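Local coordinates for protein nucleoporin NUP170 (Chaetomium thermophilum, PDB 5HAX) that probably serves as a scaffold nucleoporin in the inner ring of the nuclear pore complex, contributing through its beta-propeller domain to contacts with partner nucleoporins, at residues S91-D96 with G106-T111; T115-V120 with H133-A138; T140-L145 with R166-R171; S174-I179 with I187-E192. All blocks are in the same frame, centred on the assembly; numbering follows the deposited sequence.

Contact 1. Residues S91-D96 with G106-T111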
loop_
_atom_site.group_PDB
_atom_site.type_symbol
_atom_site.label_atom_id
_atom_site.label_comp_id
_atom_site.label_asym_id
_atom_site.label_seq_id
_atom_site.Cartn_x
_atom_site.Cartn_y
_atom_site.Cartn_z
ATOM N N SER A 91 31.364 0.662 11.761
ATOM C CA SER A 91 30.954 1.991 11.327
ATOM C C SER A 91 29.681 1.908 10.493
ATOM O O SER A 91 29.468 0.947 9.750
ATOM C CB SER A 91 32.066 2.671 10.520
ATOM O OG SER A 91 33.186 2.957 11.340
ATOM N N LEU A 92 28.840 2.937 10.619
ATOM C CA LEU A 92 27.546 2.998 9.948
ATOM C C LEU A 92 27.402 4.323 9.213
ATOM O O LEU A 92 27.775 5.376 9.739
ATOM C CB LEU A 92 26.403 2.839 10.954
ATOM C CG LEU A 92 24.988 2.983 10.395
ATOM C CD1 LEU A 92 24.714 1.926 9.334
ATOM C CD2 LEU A 92 23.977 2.900 11.522
ATOM N N PHE A 93 26.835 4.269 8.006
ATOM C CA PHE A 93 26.669 5.453 7.167
ATOM C C PHE A 93 25.277 5.451 6.550
ATOM O O PHE A 93 24.903 4.494 5.865
ATOM C CB PHE A 93 27.738 5.501 6.073
ATOM C CG PHE A 93 29.137 5.584 6.605
ATOM C CD1 PHE A 93 29.679 6.803 6.974
ATOM C CD2 PHE A 93 29.908 4.441 6.745
ATOM C CE1 PHE A 93 30.967 6.883 7.470
ATOM C CE2 PHE A 93 31.197 4.514 7.240
ATOM C CZ PHE A 93 31.726 5.738 7.603
ATOM N N LEU A 94 24.525 6.525 6.787
ATOM C CA LEU A 94 23.194 6.726 6.229
ATOM C C LEU A 94 23.237 7.828 5.179
ATOM O O LEU A 94 24.090 8.719 5.231
ATOM C CB LEU A 94 22.185 7.107 7.318
ATOM C CG LEU A 94 21.844 6.103 8.422
ATOM C CD1 LEU A 94 23.030 5.833 9.338
ATOM C CD2 LEU A 94 20.668 6.624 9.234
ATOM N N TRP A 95 22.307 7.776 4.227
ATOM C CA TRP A 95 22.229 8.828 3.221
ATOM C C TRP A 95 20.866 8.802 2.542
ATOM O O TRP A 95 20.237 7.749 2.413
ATOM C CB TRP A 95 23.346 8.692 2.178
ATOM C CG TRP A 95 23.142 7.597 1.171
ATOM C CD1 TRP A 95 22.543 7.708 -0.053
ATOM C CD2 TRP A 95 23.555 6.231 1.290
ATOM N NE1 TRP A 95 22.553 6.495 -0.698
ATOM C CE2 TRP A 95 23.169 5.571 0.105
ATOM C CE3 TRP A 95 24.211 5.499 2.285
ATOM C CZ2 TRP A 95 23.416 4.218 -0.109
ATOM C CZ3 TRP A 95 24.455 4.156 2.068
ATOM C CH2 TRP A 95 24.058 3.530 0.881
ATOM N N ASP A 96 20.427 9.984 2.115
ATOM C CA ASP A 96 19.171 10.154 1.388
ATOM C C ASP A 96 19.405 9.817 -0.080
ATOM O O ASP A 96 20.085 10.561 -0.795
ATOM C CB ASP A 96 18.668 11.585 1.562
ATOM C CG ASP A 96 17.516 11.924 0.638
ATOM O OD1 ASP A 96 16.746 11.015 0.264
ATOM O OD2 ASP A 96 17.378 13.115 0.289
ATOM N N GLY A 106 27.465 9.909 9.133
ATOM C CA GLY A 106 28.321 8.885 9.710
ATOM C C GLY A 106 28.080 8.715 11.202
ATOM O O GLY A 106 27.869 9.684 11.927
ATOM N N TYR A 107 28.113 7.459 11.647
ATOM C CA TYR A 107 28.010 7.120 13.064
ATOM C C TYR A 107 28.999 5.998 13.340
ATOM O O TYR A 107 28.813 4.873 12.862
ATOM C CB TYR A 107 26.591 6.703 13.444
ATOM C CG TYR A 107 26.490 6.158 14.849
ATOM C CD1 TYR A 107 26.493 4.790 15.086
ATOM C CD2 TYR A 107 26.405 7.011 15.941
ATOM C CE1 TYR A 107 26.406 4.287 16.371
ATOM C CE2 TYR A 107 26.319 6.519 17.228
ATOM C CZ TYR A 107 26.318 5.156 17.437
ATOM O OH TYR A 107 26.232 4.656 18.718
ATOM N N GLU A 108 30.042 6.301 14.120
ATOM C CA GLU A 108 31.154 5.381 14.326
ATOM C C GLU A 108 31.470 5.188 15.806
ATOM O O GLU A 108 32.582 4.774 16.145
ATOM C CB GLU A 108 32.391 5.877 13.575
ATOM C CG GLU A 108 32.069 6.413 12.185
ATOM C CD GLU A 108 33.305 6.700 11.353
ATOM O OE1 GLU A 108 34.340 6.035 11.567
ATOM O OE2 GLU A 108 33.238 7.594 10.483
ATOM N N GLU A 109 30.512 5.469 16.692
ATOM C CA GLU A 109 30.738 5.260 18.118
ATOM C C GLU A 109 30.907 3.784 18.447
ATOM O O GLU A 109 31.620 3.440 19.397
ATOM C CB GLU A 109 29.578 5.836 18.931
ATOM C CG GLU A 109 29.298 7.309 18.686
ATOM C CD GLU A 109 30.510 8.182 18.932
ATOM O OE1 GLU A 109 31.039 8.755 17.955
ATOM O OE2 GLU A 109 30.934 8.298 20.101
ATOM N N ALA A 110 30.260 2.905 17.683
ATOM C CA ALA A 110 30.266 1.483 17.996
ATOM C C ALA A 110 31.687 0.936 18.029
ATOM O O ALA A 110 32.562 1.352 17.263
ATOM C CB ALA A 110 29.434 0.707 16.976
ATOM N N THR A 111 31.901 -0.021 18.929
ATOM C CA THR A 111 33.210 -0.622 19.146
ATOM C C THR A 111 33.382 -1.957 18.436
ATOM O O THR A 111 34.516 -2.325 18.112
ATOM C CB THR A 111 33.460 -0.813 20.650
ATOM O OG1 THR A 111 34.639 -1.602 20.846
ATOM C CG2 THR A 111 32.273 -1.498 21.334
#
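Leu-92 O is the best-held polar atom here, held by one hydrogen bond, from Tyr-107 N, with a CA-H...O contact from Gly-106 beside it. Tyr-107 N donates to Leu-92 O at 2.8 Å, almost along the C=O axis and with an N-H...O angle of 161°; Gly-106 CA lies 3.6 Å from Leu-92 O. The return bond of this antiparallel hydrogen-bonded pair, Leu-92 N to Tyr-107 O at 3.0 Å, is less well aimed, because the donor sits above the carbonyl plane. Glu-108 then reaches back with a chain extended beyond CG. Its OE1 takes a weak hydrogen bond from Ser-91 OG at 3.3 Å, and its OE2 rests 3.7 Å from CZ of Phe-93, the carboxylate and ring planes turned 64° apart. That ring also slants against Gly-106 CA, and His-65 stacks on it. Strand 105-107 is the outer edge strand of its propeller blade within this chain, and another protein chain forms backbone hydrogen bonds with Gly-106. The closure of the hairpin thus relies on main-chain bonds, and the loosely held carboxylate of Glu-108, which has a long, weak ion pair to that other chain, probably adds little.

Contact 2. Residues T115-V120 with H133-A138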
loop_
_atom_site.group_PDB
_atom_site.type_symbol
_atom_site.label_atom_id
_atom_site.label_comp_id
_atom_site.label_asym_id
_atom_site.label_seq_id
_atom_site.Cartn_x
_atom_site.Cartn_y
_atom_site.Cartn_z
ATOM N N THR A 115 25.938 -5.961 13.091
ATOM C CA THR A 115 25.310 -7.130 12.490
ATOM C C THR A 115 23.873 -6.893 12.045
ATOM O O THR A 115 23.345 -7.699 11.273
ATOM C CB THR A 115 25.334 -8.310 13.475
ATOM O OG1 THR A 115 24.724 -7.924 14.711
ATOM C CG2 THR A 115 26.770 -8.760 13.736
ATOM N N ALA A 116 23.233 -5.820 12.502
ATOM C CA ALA A 116 21.872 -5.510 12.087
ATOM C C ALA A 116 21.574 -4.054 12.411
ATOM O O ALA A 116 22.098 -3.501 13.382
ATOM C CB ALA A 116 20.851 -6.426 12.775
ATOM N N VAL A 117 20.729 -3.446 11.579
ATOM C CA VAL A 117 20.288 -2.064 11.750
ATOM C C VAL A 117 18.825 -1.982 11.328
ATOM O O VAL A 117 18.416 -2.620 10.354
ATOM C CB VAL A 117 21.147 -1.081 10.922
ATOM C CG1 VAL A 117 20.644 0.349 11.088
ATOM C CG2 VAL A 117 22.614 -1.182 11.318
ATOM N N ALA A 118 18.038 -1.188 12.056
ATOM C CA ALA A 118 16.625 -1.036 11.736
ATOM C C ALA A 118 16.115 0.308 12.236
ATOM O O ALA A 118 16.658 0.897 13.173
ATOM C CB ALA A 118 15.788 -2.170 12.338
ATOM N N LEU A 119 15.048 0.779 11.592
ATOM C CA LEU A 119 14.376 2.027 11.934
ATOM C C LEU A 119 12.953 1.696 12.359
ATOM O O LEU A 119 12.162 1.205 11.546
ATOM C CB LEU A 119 14.377 2.985 10.739
ATOM C CG LEU A 119 13.854 4.401 10.983
ATOM C CD1 LEU A 119 14.817 5.175 11.868
ATOM C CD2 LEU A 119 13.632 5.121 9.660
ATOM N N VAL A 120 12.627 1.970 13.620
ATOM C CA VAL A 120 11.345 1.558 14.191
ATOM C C VAL A 120 10.642 2.777 14.771
ATOM O O VAL A 120 11.261 3.832 14.977
ATOM C CB VAL A 120 11.528 0.473 15.278
ATOM C CG1 VAL A 120 12.151 -0.785 14.676
ATOM C CG2 VAL A 120 12.375 1.005 16.429
ATOM N N HIS A 133 11.382 8.533 14.940
ATOM C CA HIS A 133 11.767 7.132 14.851
ATOM C C HIS A 133 12.836 6.832 15.892
ATOM O O HIS A 133 13.387 7.732 16.530
ATOM C CB HIS A 133 12.300 6.777 13.457
ATOM C CG HIS A 133 11.308 6.974 12.353
ATOM N ND1 HIS A 133 11.180 8.165 11.672
ATOM C CD2 HIS A 133 10.411 6.125 11.799
ATOM C CE1 HIS A 133 10.239 8.043 10.752
ATOM N NE2 HIS A 133 9.756 6.815 10.808
ATOM N N VAL A 134 13.122 5.542 16.052
ATOM C CA VAL A 134 14.255 5.064 16.834
ATOM C C VAL A 134 15.130 4.227 15.913
ATOM O O VAL A 134 14.625 3.368 15.180
ATOM C CB VAL A 134 13.807 4.241 18.057
ATOM C CG1 VAL A 134 15.013 3.593 18.746
ATOM C CG2 VAL A 134 13.047 5.118 19.034
ATOM N N LEU A 135 16.433 4.484 15.952
ATOM C CA LEU A 135 17.411 3.728 15.183
ATOM C C LEU A 135 18.032 2.675 16.094
ATOM O O LEU A 135 18.665 3.017 17.099
ATOM C CB LEU A 135 18.481 4.659 14.616
ATOM C CG LEU A 135 19.575 4.027 13.753
ATOM C CD1 LEU A 135 19.008 3.503 12.447
ATOM C CD2 LEU A 135 20.675 5.039 13.489
ATOM N N VAL A 136 17.839 1.404 15.751
ATOM C CA VAL A 136 18.388 0.285 16.512
ATOM C C VAL A 136 19.625 -0.215 15.780
ATOM O O VAL A 136 19.549 -0.579 14.601
ATOM C CB VAL A 136 17.359 -0.844 16.680
ATOM C CG1 VAL A 136 17.900 -1.911 17.624
ATOM C CG2 VAL A 136 16.034 -0.299 17.189
ATOM N N VAL A 137 20.759 -0.238 16.477
ATOM C CA VAL A 137 22.034 -0.681 15.919
ATOM C C VAL A 137 22.519 -1.849 16.767
ATOM O O VAL A 137 22.844 -1.674 17.949
ATOM C CB VAL A 137 23.075 0.446 15.891
ATOM C CG1 VAL A 137 24.399 -0.063 15.334
ATOM C CG2 VAL A 137 22.564 1.623 15.070
ATOM N N ALA A 138 22.584 -3.034 16.165
ATOM C CA ALA A 138 23.027 -4.244 16.847
ATOM C C ALA A 138 24.443 -4.593 16.411
ATOM O O ALA A 138 24.733 -4.645 15.211
ATOM C CB ALA A 138 22.082 -5.409 16.552
#
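Seven main-chain hydrogen bonds, one of them weak, join the strands. Strands 115-120 and 133-138 run antiparallel at 164°, and each of the hydrogen-bonded pairs Ala-118/Val-136 and Val-120/Val-134 exchanges two N-H...O bonds, the shortest being Val-134 N to Val-120 O at 2.7 Å. At the other end the rhythm breaks in a classic beta bulge: Thr-115 and Ala-116 both face Ala-138, whose O receives Thr-115 N at 2.8 Å and Ala-116 N only weakly. Thr-115 OG1 turns to Val-176 O instead. Between these bonds lie CA-H...O contacts, the closest from Val-117 CA to Val-136 O at 3.3 Å.

This is the inner half of a four-stranded blade of a beta-propeller, and its two faces meet different neighbours. On the face of Val-117, Leu-119 and Leu-135, Phe-78 of the preceding blade touches all three; on the face of Ala-116, Ala-118, Val-136 and Ala-138, Ile-179 of the following blade packs down.

Apolar contacts join the strands on both faces. Val-117 CG1 meets Leu-135 CD1 obliquely at 3.8 Å, and Val-120 CG2, placed in the crowded position between backbone N and carbonyl carbon, touches Val-136 CG2 at 4.0 Å.

One CH-pi contact closes the set. Leu-119 CD2 lies over a face of the His-133 imidazole, 4.1 Å from its centroid and 18° off the normal, while Leu-119 CD1 presses on His-133 CB at 3.4 Å. The far nitrogen of that ring, NE2, is hydrogen-bonded to Glu-80.

Contact 3. Residues T140-L145 with R166-R171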
loop_
_atom_site.group_PDB
_atom_site.type_symbol
_atom_site.label_atom_id
_atom_site.label_comp_id
_atom_site.label_asym_id
_atom_site.label_seq_id
_atom_site.Cartn_x
_atom_site.Cartn_y
_atom_site.Cartn_z
ATOM N N THR A 140 28.067 -7.219 17.639
ATOM C CA THR A 140 28.378 -8.501 18.259
ATOM C C THR A 140 28.501 -8.401 19.774
ATOM O O THR A 140 28.621 -9.437 20.434
ATOM C CB THR A 140 29.676 -9.072 17.682
ATOM O OG1 THR A 140 30.737 -8.125 17.844
ATOM C CG2 THR A 140 29.511 -9.394 16.205
ATOM N N SER A 141 28.460 -7.190 20.331
ATOM C CA SER A 141 28.622 -6.967 21.762
ATOM C C SER A 141 27.420 -6.314 22.429
ATOM O O SER A 141 27.212 -6.531 23.625
ATOM C CB SER A 141 29.862 -6.096 22.020
ATOM O OG SER A 141 30.107 -5.947 23.407
ATOM N N GLU A 142 26.620 -5.534 21.703
ATOM C CA GLU A 142 25.534 -4.790 22.330
ATOM C C GLU A 142 24.545 -4.327 21.268
ATOM O O GLU A 142 24.823 -4.367 20.067
ATOM C CB GLU A 142 26.079 -3.590 23.111
ATOM C CG GLU A 142 26.855 -2.611 22.241
ATOM C CD GLU A 142 27.597 -1.563 23.047
ATOM O OE1 GLU A 142 28.444 -0.855 22.463
ATOM O OE2 GLU A 142 27.333 -1.448 24.263
ATOM N N ILE A 143 23.378 -3.885 21.739
ATOM C CA ILE A 143 22.384 -3.200 20.920
ATOM C C ILE A 143 22.285 -1.763 21.413
ATOM O O ILE A 143 22.251 -1.512 22.624
ATOM C CB ILE A 143 21.002 -3.883 20.973
ATOM C CG1 ILE A 143 21.084 -5.323 20.455
ATOM C CG2 ILE A 143 19.993 -3.093 20.146
ATOM C CD1 ILE A 143 21.439 -6.342 21.518
ATOM N N ILE A 144 22.215 -0.825 20.472
ATOM C CA ILE A 144 22.266 0.604 20.760
ATOM C C ILE A 144 21.023 1.259 20.171
ATOM O O ILE A 144 20.673 1.006 19.012
ATOM C CB ILE A 144 23.543 1.244 20.183
ATOM C CG1 ILE A 144 24.784 0.517 20.716
ATOM C CG2 ILE A 144 23.602 2.727 20.528
ATOM C CD1 ILE A 144 26.042 0.792 19.923
ATOM N N LEU A 145 20.364 2.097 20.968
ATOM C CA LEU A 145 19.209 2.868 20.525
ATOM C C LEU A 145 19.616 4.319 20.317
ATOM O O LEU A 145 20.274 4.913 21.177
ATOM C CB LEU A 145 18.073 2.792 21.544
ATOM C CG LEU A 145 17.600 1.399 21.959
ATOM C CD1 LEU A 145 16.455 1.522 22.953
ATOM C CD2 LEU A 145 17.183 0.580 20.746
ATOM N N ARG A 166 21.661 7.247 25.856
ATOM C CA ARG A 166 22.194 6.479 26.978
ATOM C C ARG A 166 21.505 5.129 27.131
ATOM O O ARG A 166 21.681 4.463 28.160
ATOM C CB ARG A 166 22.096 7.255 28.301
ATOM C CG ARG A 166 22.680 8.659 28.262
ATOM C CD ARG A 166 22.565 9.320 29.627
ATOM N NE ARG A 166 22.688 10.774 29.560
ATOM C CZ ARG A 166 22.282 11.604 30.515
ATOM N NH1 ARG A 166 21.714 11.131 31.619
ATOM N NH2 ARG A 166 22.435 12.914 30.368
ATOM N N MET A 167 20.728 4.706 26.135
ATOM C CA MET A 167 19.986 3.452 26.180
ATOM C C MET A 167 20.753 2.393 25.398
ATOM O O MET A 167 20.941 2.525 24.183
ATOM C CB MET A 167 18.584 3.634 25.601
ATOM C CG MET A 167 17.699 4.583 26.393
ATOM S SD MET A 167 16.117 4.891 25.586
ATOM C CE MET A 167 15.325 5.958 26.787
ATOM N N SER A 168 21.193 1.347 26.094
ATOM C CA SER A 168 21.909 0.250 25.458
ATOM C C SER A 168 21.938 -0.931 26.415
ATOM O O SER A 168 21.802 -0.770 27.631
ATOM C CB SER A 168 23.332 0.656 25.063
ATOM O OG SER A 168 24.151 0.811 26.208
ATOM N N VAL A 169 22.114 -2.122 25.847
ATOM C CA VAL A 169 22.187 -3.357 26.617
ATOM C C VAL A 169 23.195 -4.288 25.961
ATOM O O VAL A 169 23.347 -4.311 24.736
ATOM C CB VAL A 169 20.816 -4.061 26.731
ATOM C CG1 VAL A 169 19.948 -3.381 27.777
ATOM C CG2 VAL A 169 20.118 -4.107 25.378
ATOM N N HIS A 170 23.890 -5.057 26.795
ATOM C CA HIS A 170 24.798 -6.073 26.287
ATOM C C HIS A 170 24.014 -7.138 25.533
ATOM O O HIS A 170 22.933 -7.557 25.959
ATOM C CB HIS A 170 25.588 -6.696 27.438
ATOM C CG HIS A 170 26.490 -5.727 28.135
ATOM N ND1 HIS A 170 26.655 -5.711 29.503
ATOM C CD2 HIS A 170 27.278 -4.738 27.651
ATOM C CE1 HIS A 170 27.505 -4.754 29.832
ATOM N NE2 HIS A 170 27.898 -4.150 28.725
ATOM N N ARG A 171 24.559 -7.563 24.393
ATOM C CA ARG A 171 23.841 -8.486 23.522
ATOM C C ARG A 171 23.658 -9.842 24.188
ATOM O O ARG A 171 22.534 -10.338 24.321
ATOM C CB ARG A 171 24.590 -8.650 22.199
ATOM C CG ARG A 171 23.800 -9.408 21.144
ATOM C CD ARG A 171 24.697 -9.946 20.047
ATOM N NE ARG A 171 25.489 -11.090 20.495
ATOM C CZ ARG A 171 26.272 -11.813 19.703
ATOM N NH1 ARG A 171 26.373 -11.515 18.414
ATOM N NH2 ARG A 171 26.954 -12.837 20.197
#
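Strands 142-145 and 168-170 run antiparallel at 175°, tied by the hydrogen-bonded pair Ile-143/Val-169 (Ile-143 N to Val-169 O 3.0 Å, the return bond longer), by Leu-145 N to Met-167 O at 3.3 Å and, beyond the last bridged pair, by a nearly straight bond (177°) of 2.9 Å from Arg-171 N to Ser-141 O, its donor well above the carbonyl plane. Arg-171 is the most heavily engaged side chain. Its CG stands anti to the backbone N, and a bend at chi3 (74°) lays the guanidinium flat over Thr-140 O, which lies 3.4 Å above the centre of that plane. Polarisation of the carbonyl toward the cation is plausible. The end of Ile-143 crosses the arginine stem at about a right angle, CD1 of Ile-143 meeting Arg-171 CG at 3.9 Å. A phosphate, probably from the crystallisation liquor, forms a salt bridge with Arg-171 NH2. Farther along, Leu-145 CD1 touches Met-167 CB at 4.0 Å; Met-167 then extends away to pack on Tyr-202 of the next sheet. Such pairing of the third strand with the outermost one is the outer beta hairpin of a propeller blade.

Contact 4. Residues S174-I179 with I187-E192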
loop_
_atom_site.group_PDB
_atom_site.type_symbol
_atom_site.label_atom_id
_atom_site.label_comp_id
_atom_site.label_asym_id
_atom_site.label_seq_id
_atom_site.Cartn_x
_atom_site.Cartn_y
_atom_site.Cartn_z
ATOM N N SER A 174 23.638 -14.702 21.795
ATOM C CA SER A 174 22.837 -14.937 20.600
ATOM C C SER A 174 23.051 -13.818 19.587
ATOM O O SER A 174 22.882 -12.635 19.909
ATOM C CB SER A 174 21.354 -15.048 20.956
ATOM O OG SER A 174 21.102 -16.203 21.737
ATOM N N ASP A 175 23.412 -14.202 18.365
ATOM C CA ASP A 175 23.549 -13.258 17.263
ATOM C C ASP A 175 22.244 -12.507 17.017
ATOM O O ASP A 175 21.148 -13.035 17.227
ATOM C CB ASP A 175 23.971 -14.005 15.995
ATOM C CG ASP A 175 23.796 -13.178 14.737
ATOM O OD1 ASP A 175 24.695 -12.374 14.423
ATOM O OD2 ASP A 175 22.762 -13.344 14.054
ATOM N N VAL A 176 22.371 -11.259 16.567
ATOM C CA VAL A 176 21.234 -10.425 16.178
ATOM C C VAL A 176 21.419 -10.055 14.711
ATOM O O VAL A 176 22.310 -9.264 14.371
ATOM C CB VAL A 176 21.112 -9.166 17.049
ATOM C CG1 VAL A 176 19.971 -8.282 16.548
ATOM C CG2 VAL A 176 20.889 -9.541 18.507
ATOM N N SER A 177 20.574 -10.620 13.845
ATOM C CA SER A 177 20.561 -10.305 12.424
ATOM C C SER A 177 19.227 -9.759 11.943
ATOM O O SER A 177 19.138 -9.329 10.787
ATOM C CB SER A 177 20.908 -11.550 11.588
ATOM O OG SER A 177 22.266 -11.918 11.743
ATOM N N PHE A 178 18.197 -9.764 12.785
ATOM C CA PHE A 178 16.862 -9.325 12.397
ATOM C C PHE A 178 16.279 -8.483 13.520
ATOM O O PHE A 178 16.255 -8.916 14.676
ATOM C CB PHE A 178 15.958 -10.527 12.097
ATOM C CG PHE A 178 16.593 -11.548 11.195
ATOM C CD1 PHE A 178 16.749 -11.292 9.843
ATOM C CD2 PHE A 178 17.036 -12.761 11.698
ATOM C CE1 PHE A 178 17.338 -12.226 9.007
ATOM C CE2 PHE A 178 17.623 -13.701 10.870
ATOM C CZ PHE A 178 17.776 -13.434 9.523
ATOM N N ILE A 179 15.822 -7.281 13.174
ATOM C CA ILE A 179 15.185 -6.364 14.112
ATOM C C ILE A 179 13.887 -5.887 13.480
ATOM O O ILE A 179 13.878 -5.462 12.319
ATOM C CB ILE A 179 16.084 -5.156 14.443
ATOM C CG1 ILE A 179 17.475 -5.614 14.890
ATOM C CG2 ILE A 179 15.429 -4.284 15.513
ATOM C CD1 ILE A 179 18.495 -4.492 14.935
ATOM N N ILE A 187 10.331 -3.493 20.343
ATOM C CA ILE A 187 11.495 -3.881 19.545
ATOM C C ILE A 187 11.790 -5.354 19.807
ATOM O O ILE A 187 12.087 -5.737 20.945
ATOM C CB ILE A 187 12.721 -3.015 19.880
ATOM C CG1 ILE A 187 12.428 -1.538 19.591
ATOM C CG2 ILE A 187 13.939 -3.482 19.090
ATOM C CD1 ILE A 187 13.496 -0.591 20.102
ATOM N N PHE A 188 11.733 -6.171 18.754
ATOM C CA PHE A 188 12.000 -7.601 18.835
ATOM C C PHE A 188 13.253 -7.961 18.039
ATOM O O PHE A 188 13.527 -7.372 16.988
ATOM C CB PHE A 188 10.808 -8.413 18.315
ATOM C CG PHE A 188 9.567 -8.282 19.155
ATOM C CD1 PHE A 188 9.466 -8.930 20.374
ATOM C CD2 PHE A 188 8.496 -7.517 18.720
ATOM C CE1 PHE A 188 8.323 -8.815 21.146
ATOM C CE2 PHE A 188 7.350 -7.399 19.489
ATOM C CZ PHE A 188 7.264 -8.050 20.703
ATOM N N LEU A 189 14.002 -8.950 18.541
ATOM C CA LEU A 189 15.297 -9.327 17.984
ATOM C C LEU A 189 15.384 -10.834 17.767
ATOM O O LEU A 189 14.818 -11.624 18.528
ATOM C CB LEU A 189 16.452 -8.914 18.907
ATOM C CG LEU A 189 16.466 -7.495 19.472
ATOM C CD1 LEU A 189 17.581 -7.385 20.497
ATOM C CD2 LEU A 189 16.642 -6.461 18.373
ATOM N N GLY A 190 16.132 -11.218 16.732
ATOM C CA GLY A 190 16.421 -12.608 16.420
ATOM C C GLY A 190 17.658 -12.674 15.552
ATOM O O GLY A 190 18.141 -11.656 15.051
ATOM N N GLY A 191 18.176 -13.883 15.370
ATOM C CA GLY A 191 19.402 -14.026 14.612
ATOM C C GLY A 191 19.711 -15.446 14.194
ATOM O O GLY A 191 18.833 -16.310 14.146
ATOM N N GLU A 192 20.992 -15.671 13.890
ATOM C CA GLU A 192 21.465 -16.900 13.270
ATOM C C GLU A 192 22.151 -17.839 14.260
ATOM O O GLU A 192 22.857 -18.763 13.842
ATOM C CB GLU A 192 22.404 -16.559 12.111
ATOM C CG GLU A 192 21.752 -15.659 11.062
ATOM C CD GLU A 192 22.654 -15.378 9.876
ATOM O OE1 GLU A 192 23.887 -15.313 10.062
ATOM O OE2 GLU A 192 22.124 -15.222 8.754
#
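Two glycines provide the low ground into which this contact settles. At Gly-191 the opposite backbone comes right down, Asp-175 O approaching Gly-191 CA to 3.3 Å in a CA-H...O contact. Beside it the Phe-178 ring lies obliquely along Gly-190 and Gly-191, its CD2 3.7 Å from Gly-190 O, while Ser-177 CB covers one face of the ring over its centre. Ser-177 and Phe-178 both face Gly-190 in a classic beta bulge, and Gly-190 O takes both N-H groups, Ser-177 N at 2.9 Å on a lone pair and Phe-178 N from above the carbonyl plane. Strands 178-181 and 187-190 form the inner hairpin of a propeller blade, and the bulge lies at its open end. On the face pointing to the preceding blade, Leu-189 CD2 fits into the fork of Ile-179, 3.7 Å from Ile-179 CG1 and 3.8 Å from Ile-179 CG2, the two side chains lying side by side. Ile-187 CG2 adjoins that same Ile-179 CG2. Just before the bulge, Asp-175 OD2 accepts Glu-192 N on its anti lone pair at 2.9 Å and Ser-177 OG on its syn one; Glu-192 OE1, 4.6 Å from Asp-175 OD2, might raise the aspartate's proton affinity, which the two donors would tend to offset.

How the contacts relate
From the N terminus, four loops close in series, none nesting in or crossing another. Contact 1 closes the loop between strands 91-96 and 105-107, the outer hairpin of one blade. The chain then passes inward to contact 2, the inner hairpin of the next blade, and outward again to contact 3; Ile-144 N probably bonds to Val-137 O, joining contacts 2 and 3 in a single sheet. Contact 4 opens a third blade. Side chains knit the blades face to face: Leu-92 meets Val-137 and Tyr-107 meets Ile-144 on one flank, while Arg-171 meets Val-176 and Leu-145 meets Ile-187 on the other. Contacts 1 and 4 do not touch, separated by the middle blade.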